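Local coordinates for peroxisomal membrane protein PEX15 (Saccharomyces cerevisiae, PDB 5VXV), which anchors the AAA-ATPase subunits Pex1 and Pex6 to the peroxisome membrane, the chain here being a piece of its predicted cytoplasmic part, at residues D43-S47 with K90-K96; M52-T56 with Q106-T110; N68-L72 with F97-C101. One frame throughout, in Å; residues are numbered along the deposited sequence.

Contact 1. Residues D43-S47 with K90-K96; sequences DLFVS and KLLVINK
D43 and K90 face each other where two helices of this alpha-helical, probably cytoplasmic domain, 39-51 and 91-108, pack side by side. Between the short segments the helix axes approach to 10.2 Å and cross at 53°.

The charged pair sits at the start of helix 91-108, for which K90 is the N-cap residue. Its chain kinks about the CG-CD bond (chi3 58°) and brings NZ to D43 OD1 at 3.1 Å, a salt bridge whose hydrogen bond is weak. The same OD1 also rests 3.8 Å from V93 CG2.

Apolar contact fills the middle. V46 is the buried residue here: its CG1, swung anti to the backbone N (chi1 175°), meets K96 CB at 3.7 Å and lies more loosely against V93 CG1 at 4.3 Å. Next to it in the chain, L44 packs on helices 3-13 and 17-27, and F45 on helix 17-27.

The second lysine closes the other end. K96 runs out extended past V46, and NZ arrives 3.2 Å from S47 OG. A water ties the two helices there, accepting from K96 NZ at 2.8 Å and donating to S47 O at 2.9 Å.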
loop_
_atom_site.group_PDB
_atom_site.type_symbol
_atom_site.label_atom_id
_atom_site.label_comp_id
_atom_site.label_asym_id
_atom_site.label_seq_id
_atom_site.Cartn_x
_atom_site.Cartn_y
_atom_site.Cartn_z
ATOM N N ASP A 43 -10.654 8.965 -3.427
ATOM C CA ASP A 43 -9.304 9.483 -3.233
ATOM C C ASP A 43 -9.111 9.997 -1.809
ATOM O O ASP A 43 -8.076 9.738 -1.185
ATOM C CB ASP A 43 -9.025 10.589 -4.251
ATOM C CG ASP A 43 -7.559 10.687 -4.625
ATOM O OD1 ASP A 43 -6.931 9.636 -4.882
ATOM O OD2 ASP A 43 -7.033 11.818 -4.673
ATOM N N LEU A 44 -10.095 10.728 -1.277
ATOM C CA LEU A 44 -9.995 11.210 0.098
ATOM C C LEU A 44 -9.951 10.048 1.080
ATOM O O LEU A 44 -9.134 10.029 2.007
ATOM C CB LEU A 44 -11.170 12.134 0.423
ATOM C CG LEU A 44 -11.284 12.551 1.896
ATOM C CD1 LEU A 44 -10.034 13.287 2.358
ATOM C CD2 LEU A 44 -12.522 13.403 2.127
ATOM N N PHE A 45 -10.837 9.070 0.895
ATOM C CA PHE A 45 -10.894 7.936 1.808
ATOM C C PHE A 45 -9.546 7.229 1.896
ATOM O O PHE A 45 -9.048 6.950 2.992
ATOM C CB PHE A 45 -11.984 6.966 1.357
ATOM C CG PHE A 45 -12.042 5.710 2.169
ATOM C CD1 PHE A 45 -12.526 5.733 3.465
ATOM C CD2 PHE A 45 -11.611 4.505 1.637
ATOM C CE1 PHE A 45 -12.582 4.582 4.216
ATOM C CE2 PHE A 45 -11.666 3.348 2.384
ATOM C CZ PHE A 45 -12.151 3.384 3.674
ATOM N N VAL A 46 -8.934 6.937 0.746
ATOM C CA VAL A 46 -7.651 6.236 0.742
ATOM C C VAL A 46 -6.572 7.090 1.397
ATOM O O VAL A 46 -5.748 6.590 2.172
ATOM C CB VAL A 46 -7.269 5.839 -0.696
ATOM C CG1 VAL A 46 -5.876 5.219 -0.740
ATOM C CG2 VAL A 46 -8.289 4.865 -1.261
ATOM N N SER A 47 -6.555 8.391 1.100
ATOM C CA SER A 47 -5.536 9.261 1.677
ATOM C C SER A 47 -5.685 9.360 3.190
ATOM O O SER A 47 -4.684 9.355 3.919
ATOM C CB SER A 47 -5.607 10.649 1.042
ATOM O OG SER A 47 -5.137 10.614 -0.293
ATOM N N LYS A 90 -1.726 6.600 -11.574
ATOM C CA LYS A 90 -1.709 7.056 -10.184
ATOM C C LYS A 90 -1.112 5.956 -9.308
ATOM O O LYS A 90 -1.787 5.369 -8.454
ATOM C CB LYS A 90 -3.123 7.451 -9.726
ATOM C CG LYS A 90 -3.621 8.745 -10.366
ATOM C CD LYS A 90 -5.004 9.161 -9.865
ATOM C CE LYS A 90 -5.030 9.345 -8.359
ATOM N NZ LYS A 90 -6.261 10.047 -7.887
ATOM N N LEU A 91 0.181 5.694 -9.509
ATOM C CA LEU A 91 0.839 4.623 -8.771
ATOM C C LEU A 91 0.968 4.945 -7.286
ATOM O O LEU A 91 0.935 4.034 -6.454
ATOM C CB LEU A 91 2.210 4.349 -9.383
ATOM C CG LEU A 91 3.000 3.170 -8.818
ATOM C CD1 LEU A 91 2.189 1.882 -8.870
ATOM C CD2 LEU A 91 4.293 3.011 -9.594
ATOM N N LEU A 92 1.112 6.224 -6.927
ATOM C CA LEU A 92 1.238 6.563 -5.512
ATOM C C LEU A 92 -0.037 6.228 -4.745
ATOM O O LEU A 92 0.028 5.873 -3.563
ATOM C CB LEU A 92 1.596 8.044 -5.348
ATOM C CG LEU A 92 2.933 8.498 -5.946
ATOM C CD1 LEU A 92 3.225 9.952 -5.590
ATOM C CD2 LEU A 92 4.082 7.605 -5.491
ATOM N N VAL A 93 -1.198 6.322 -5.396
ATOM C CA VAL A 93 -2.445 5.938 -4.743
ATOM C C VAL A 93 -2.552 4.423 -4.645
ATOM O O VAL A 93 -3.043 3.884 -3.646
ATOM C CB VAL A 93 -3.645 6.544 -5.491
ATOM C CG1 VAL A 93 -4.954 6.073 -4.878
ATOM C CG2 VAL A 93 -3.557 8.060 -5.458
ATOM N N ILE A 94 -2.113 3.713 -5.687
ATOM C CA ILE A 94 -2.010 2.258 -5.616
ATOM C C ILE A 94 -1.164 1.857 -4.417
ATOM O O ILE A 94 -1.507 0.929 -3.673
ATOM C CB ILE A 94 -1.440 1.707 -6.939
ATOM C CG1 ILE A 94 -2.489 1.836 -8.046
ATOM C CG2 ILE A 94 -1.001 0.248 -6.793
ATOM C CD1 ILE A 94 -1.935 1.731 -9.448
ATOM N N ASN A 95 -0.057 2.568 -4.193
ATOM C CA ASN A 95 0.802 2.261 -3.055
ATOM C C ASN A 95 0.088 2.526 -1.735
ATOM O O ASN A 95 0.209 1.738 -0.790
ATOM C CB ASN A 95 2.096 3.070 -3.147
ATOM C CG ASN A 95 2.987 2.612 -4.289
ATOM O OD1 ASN A 95 2.796 1.528 -4.839
ATOM N ND2 ASN A 95 3.964 3.434 -4.647
ATOM N N LYS A 96 -0.658 3.634 -1.645
ATOM C CA LYS A 96 -1.456 3.884 -0.449
ATOM C C LYS A 96 -2.445 2.752 -0.204
ATOM O O LYS A 96 -2.611 2.297 0.934
ATOM C CB LYS A 96 -2.201 5.217 -0.566
ATOM C CG LYS A 96 -1.317 6.452 -0.495
ATOM C CD LYS A 96 -2.142 7.730 -0.429
ATOM C CE LYS A 96 -1.243 8.957 -0.395
ATOM N NZ LYS A 96 -2.006 10.234 -0.244
HETATM O O HOH W 1 -2.391 10.350 2.547
#

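Contact 2. Residues M52-T56 with Q106-T110; sequences MPSFT and QFNLT
F107, in a wider pi-type turn where helix 91-108 ends, lays its side chain along the loop 52-56, and its atoms can be followed outward. CB comes first, 3.8 Å from T56 CG2, the methyl that also touches the F107 carbonyl oxygen. Next, CG and CD2 meet the CB of S54, with CD2 the nearer at 3.6 Å. Further out, CE2 reaches the carbonyl oxygen of P53, again at 3.6 Å. Both loop atoms approach the ring obliquely, while CG of Q106, the residue just before it, covers one face over the centre.

On the loop, S54 OG and T56 OG1 share a hydrogen bond of 3.0 Å. Each hydroxyl sits between its backbone N and carbonyl carbon (T56 chi1 62°), which turns the T56 methyl to the helix.

N108 adds the polar part. Its OD1 lies 3.6 Å from F55 CB and, in one of the two conformers of F55, at the edge of the phenylalanine ring, near the ring plane. A water donates to this OD1 at 2.6 Å and accepts from F55 N, bridging the loop and N108.

The loop joins helices 39-51 and 60-70; F55 packs on I66 of helix 60-70 and on K103 and V104 of helix 91-108, while N108 touches Q63 and L67 of helix 60-70.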
loop_
_atom_site.group_PDB
_atom_site.type_symbol
_atom_site.label_atom_id
_atom_site.label_comp_id
_atom_site.label_asym_id
_atom_site.label_seq_id
_atom_site.Cartn_x
_atom_site.Cartn_y
_atom_site.Cartn_z
HETATM N N MSE A 52 -3.849 7.131 9.080
HETATM C CA MSE A 52 -4.164 6.459 10.343
HETATM C C MSE A 52 -3.077 5.449 10.705
HETATM O O MSE A 52 -2.712 4.627 9.870
HETATM C CB MSE A 52 -5.512 5.737 10.255
HETATM C CG MSE A 52 -6.723 6.645 10.128
HETATM SE SE MSE A 52 -7.019 7.797 11.673
HETATM C CE MSE A 52 -6.832 6.491 13.109
ATOM N N PRO A 53 -2.559 5.501 11.939
ATOM C CA PRO A 53 -1.592 4.465 12.352
ATOM C C PRO A 53 -2.150 3.061 12.218
ATOM O O PRO A 53 -1.434 2.140 11.806
ATOM C CB PRO A 53 -1.291 4.815 13.817
ATOM C CG PRO A 53 -1.716 6.219 13.992
ATOM C CD PRO A 53 -2.811 6.482 13.008
ATOM N N SER A 54 -3.421 2.881 12.565
ATOM C CA SER A 54 -4.105 1.603 12.434
ATOM C C SER A 54 -5.600 1.885 12.408
ATOM O O SER A 54 -6.042 3.011 12.646
ATOM C CB SER A 54 -3.740 0.647 13.573
ATOM O OG SER A 54 -4.352 1.043 14.785
ATOM N N PHE A 55 -6.382 0.840 12.138
ATOM C CA PHE A 55 -7.834 0.953 12.063
ATOM C C PHE A 55 -8.533 0.442 13.318
ATOM O O PHE A 55 -9.765 0.359 13.339
ATOM C CB PHE A 55 -8.357 0.191 10.847
ATOM C CG PHE A 55 -7.763 0.639 9.544
ATOM C CD1 PHE A 55 -7.578 1.986 9.276
ATOM C CD2 PHE A 55 -7.385 -0.287 8.589
ATOM C CE1 PHE A 55 -7.032 2.398 8.076
ATOM C CE2 PHE A 55 -6.837 0.117 7.389
ATOM C CZ PHE A 55 -6.659 1.463 7.131
ATOM N N THR A 56 -7.783 0.155 14.375
ATOM C CA THR A 56 -8.306 -0.564 15.529
ATOM C C THR A 56 -8.911 0.327 16.606
ATOM O O THR A 56 -9.682 -0.174 17.431
ATOM C CB THR A 56 -7.199 -1.416 16.161
ATOM O OG1 THR A 56 -6.137 -0.566 16.614
ATOM C CG2 THR A 56 -6.655 -2.413 15.150
ATOM N N GLN A 106 -1.911 -6.429 9.623
ATOM C CA GLN A 106 -0.952 -6.250 10.707
ATOM C C GLN A 106 -1.642 -6.046 12.052
ATOM O O GLN A 106 -1.176 -6.563 13.073
ATOM C CB GLN A 106 -0.040 -5.067 10.383
ATOM C CG GLN A 106 1.035 -4.790 11.415
ATOM C CD GLN A 106 1.939 -3.646 11.001
ATOM O OE1 GLN A 106 1.794 -3.087 9.914
ATOM N NE2 GLN A 106 2.878 -3.289 11.868
ATOM N N PHE A 107 -2.747 -5.298 12.081
ATOM C CA PHE A 107 -3.345 -4.873 13.341
ATOM C C PHE A 107 -4.746 -5.410 13.595
ATOM O O PHE A 107 -5.108 -5.601 14.760
ATOM C CB PHE A 107 -3.393 -3.337 13.415
ATOM C CG PHE A 107 -2.041 -2.685 13.347
ATOM C CD1 PHE A 107 -1.134 -2.829 14.384
ATOM C CD2 PHE A 107 -1.678 -1.925 12.249
ATOM C CE1 PHE A 107 0.112 -2.230 14.325
ATOM C CE2 PHE A 107 -0.436 -1.322 12.183
ATOM C CZ PHE A 107 0.461 -1.475 13.224
ATOM N N ASN A 108 -5.551 -5.647 12.559
ATOM C CA ASN A 108 -6.913 -6.118 12.772
ATOM C C ASN A 108 -7.008 -7.631 12.901
ATOM O O ASN A 108 -7.972 -8.127 13.496
ATOM C CB ASN A 108 -7.824 -5.647 11.636
ATOM C CG ASN A 108 -8.179 -4.177 11.750
ATOM O OD1 ASN A 108 -7.592 -3.330 11.079
ATOM N ND2 ASN A 108 -9.149 -3.867 12.607
ATOM N N LEU A 109 -6.041 -8.372 12.370
ATOM C CA LEU A 109 -6.017 -9.820 12.509
ATOM C C LEU A 109 -5.194 -10.216 13.728
ATOM O O LEU A 109 -4.107 -9.680 13.961
ATOM C CB LEU A 109 -5.435 -10.474 11.254
ATOM C CG LEU A 109 -6.195 -10.232 9.947
ATOM C CD1 LEU A 109 -5.520 -10.971 8.799
ATOM C CD2 LEU A 109 -7.654 -10.654 10.067
ATOM N N THR A 110 -5.725 -11.160 14.505
ATOM C CA THR A 110 -5.060 -11.642 15.709
ATOM C C THR A 110 -4.390 -12.995 15.521
ATOM O O THR A 110 -3.347 -13.246 16.132
ATOM C CB THR A 110 -6.063 -11.751 16.864
ATOM O OG1 THR A 110 -6.996 -12.805 16.594
ATOM C CG2 THR A 110 -6.824 -10.443 17.046
HETATM O O HOH W 2 -5.533 -1.813 11.242
#

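Contact 3. Residues N68-L72 with F97-C101; sequences NIFTL and FFRCC
A cysteine sits squarely on the face of a phenylalanine ring: C100 CB stands 3.4 Å from the centroid of the F70 ring, only 9° off its normal, in a CH-pi contact. SG lies over the same face at 4.2 Å from the centroid, a sulfur-aromatic contact directed more to CZ and CE2. The backbone sets CB over the ring centre, and chi1 of -70°, with SG beside the backbone N of C100, swings the sulfur off it toward CZ. The opposite face of F70 is covered by CG2 of its neighbour I69, so the ring is sandwiched between its own helix, 60-70, and helix 91-108.

F97 comes in at the edge. Its CD1 lies in the plane of the F70 ring, 3.5 Å from CE1, with the two ring planes at 56°, an oblique aromatic pair. Just past the end of helix 60-70, L72 CD2 packs on C101 SG at 3.8 Å. An alanine in place of F70 would probably open a gap between C100 and I69 and leave F97 without this ring at its side.

Helix 39-51 closes in on this cluster through C49, which touches both F70 and C100, and F97 also packs on helix 75-86.

The side-chain chemistry is apolar. One water links the backbones, donating to F70 O at 2.7 Å and to C101 O. The carbonyl oxygen of I69, by contrast, is buried without a polar partner. Cohesion here therefore rests mainly on van der Waals, CH-pi and sulfur-aromatic contacts, with the water joining the two backbones.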
loop_
_atom_site.group_PDB
_atom_site.type_symbol
_atom_site.label_atom_id
_atom_site.label_comp_id
_atom_site.label_asym_id
_atom_site.label_seq_id
_atom_site.Cartn_x
_atom_site.Cartn_y
_atom_site.Cartn_z
ATOM N N ASN A 68 -14.172 -3.595 5.100
ATOM C CA ASN A 68 -14.785 -4.109 3.881
ATOM C C ASN A 68 -14.016 -3.666 2.643
ATOM O O ASN A 68 -13.983 -4.390 1.642
ATOM C CB ASN A 68 -16.240 -3.653 3.795
ATOM C CG ASN A 68 -17.107 -4.622 3.020
ATOM N N ILE A 69 -13.384 -2.492 2.692
ATOM C CA ILE A 69 -12.678 -1.984 1.520
ATOM C C ILE A 69 -11.282 -2.587 1.395
ATOM O O ILE A 69 -10.760 -2.703 0.280
ATOM C CB ILE A 69 -12.603 -0.447 1.566
ATOM C CG1 ILE A 69 -14.003 0.169 1.682
ATOM C CG2 ILE A 69 -11.886 0.098 0.333
ATOM C CD1 ILE A 69 -14.967 -0.219 0.570
ATOM N N PHE A 70 -10.647 -2.969 2.507
ATOM C CA PHE A 70 -9.243 -3.373 2.485
ATOM C C PHE A 70 -9.015 -4.821 2.908
ATOM O O PHE A 70 -7.857 -5.232 3.053
ATOM C CB PHE A 70 -8.411 -2.441 3.372
ATOM C CG PHE A 70 -8.437 -1.004 2.929
ATOM C CD1 PHE A 70 -8.001 -0.647 1.662
ATOM C CD2 PHE A 70 -8.886 -0.014 3.780
ATOM C CE1 PHE A 70 -8.022 0.668 1.252
ATOM C CE2 PHE A 70 -8.912 1.305 3.375
ATOM C CZ PHE A 70 -8.477 1.648 2.107
ATOM N N THR A 71 -10.073 -5.602 3.111
ATOM C CA THR A 71 -9.948 -7.037 3.339
ATOM C C THR A 71 -9.996 -7.730 1.982
ATOM O O THR A 71 -10.975 -7.587 1.241
ATOM C CB THR A 71 -11.054 -7.545 4.266
ATOM O OG1 THR A 71 -10.941 -6.900 5.540
ATOM C CG2 THR A 71 -10.951 -9.052 4.471
ATOM N N LEU A 72 -8.944 -8.492 1.671
ATOM C CA LEU A 72 -8.621 -8.800 0.280
ATOM C C LEU A 72 -9.724 -9.573 -0.432
ATOM O O LEU A 72 -9.909 -9.399 -1.642
ATOM C CB LEU A 72 -7.306 -9.580 0.213
ATOM C CG LEU A 72 -6.065 -8.833 0.707
ATOM C CD1 LEU A 72 -4.842 -9.735 0.646
ATOM C CD2 LEU A 72 -5.834 -7.561 -0.103
ATOM N N PHE A 97 -3.119 2.286 -1.260
ATOM C CA PHE A 97 -4.077 1.197 -1.108
ATOM C C PHE A 97 -3.405 -0.050 -0.545
ATOM O O PHE A 97 -3.915 -0.674 0.393
ATOM C CB PHE A 97 -4.740 0.894 -2.453
ATOM C CG PHE A 97 -5.650 -0.298 -2.419
ATOM C CD1 PHE A 97 -6.974 -0.168 -2.029
ATOM C CD2 PHE A 97 -5.180 -1.553 -2.767
ATOM C CE1 PHE A 97 -7.807 -1.270 -1.990
ATOM C CE2 PHE A 97 -6.010 -2.657 -2.731
ATOM C CZ PHE A 97 -7.324 -2.514 -2.341
ATOM N N PHE A 98 -2.254 -0.433 -1.105
ATOM C CA PHE A 98 -1.554 -1.608 -0.595
ATOM C C PHE A 98 -1.174 -1.424 0.871
ATOM O O PHE A 98 -1.298 -2.357 1.673
ATOM C CB PHE A 98 -0.313 -1.904 -1.445
ATOM C CG PHE A 98 -0.617 -2.510 -2.797
ATOM C CD1 PHE A 98 -1.607 -3.469 -2.941
ATOM C CD2 PHE A 98 0.091 -2.117 -3.922
ATOM C CE1 PHE A 98 -1.882 -4.026 -4.178
ATOM C CE2 PHE A 98 -0.182 -2.672 -5.163
ATOM C CZ PHE A 98 -1.170 -3.627 -5.287
ATOM N N ARG A 99 -0.727 -0.225 1.248
ATOM C CA ARG A 99 -0.377 0.010 2.647
ATOM C C ARG A 99 -1.598 -0.141 3.548
ATOM O O ARG A 99 -1.484 -0.612 4.686
ATOM C CB ARG A 99 0.251 1.392 2.815
ATOM C CG ARG A 99 1.671 1.490 2.277
ATOM C CD ARG A 99 2.403 2.708 2.830
ATOM N NE ARG A 99 1.852 3.964 2.325
ATOM C CZ ARG A 99 2.315 4.629 1.270
ATOM N NH1 ARG A 99 3.354 4.175 0.580
ATOM N NH2 ARG A 99 1.734 5.761 0.902
ATOM N N CYS A 100 -2.778 0.247 3.058
ATOM C CA CYS A 100 -3.996 0.079 3.845
ATOM C C CYS A 100 -4.346 -1.396 4.013
ATOM O O CYS A 100 -4.773 -1.817 5.094
ATOM C CB CYS A 100 -5.153 0.838 3.197
ATOM S SG CYS A 100 -4.994 2.636 3.301
ATOM N N CYS A 101 -4.172 -2.199 2.960
ATOM C CA CYS A 101 -4.380 -3.639 3.092
ATOM C C CYS A 101 -3.421 -4.232 4.115
ATOM O O CYS A 101 -3.803 -5.094 4.914
ATOM C CB CYS A 101 -4.201 -4.325 1.738
ATOM S SG CYS A 101 -5.418 -3.860 0.487
HETATM O O HOH W 3 -5.755 -6.768 3.835
#

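In the fold
All three contacts use helix 91-108, and they descend it in the order contact 1, contact 3, contact 2. Opposite it lie, in chain order, helix 39-51, the loop after it and the end of helix 60-70. Contact 3 is nested inside the loop closed by contact 2, whereas contact 1 crosses both along the chain. The centre of contact 3 is 11 Å from each of the others, and those two are 18 Å apart. F45 packs on F70 and I69, and F55, in one of its conformers, reaches F70 and the C100 carbonyl, so the buried middle probably continues into the two surface contacts. Together they join helices 39-51 and 60-70 to helix 91-108 within the predicted cytoplasmic domain.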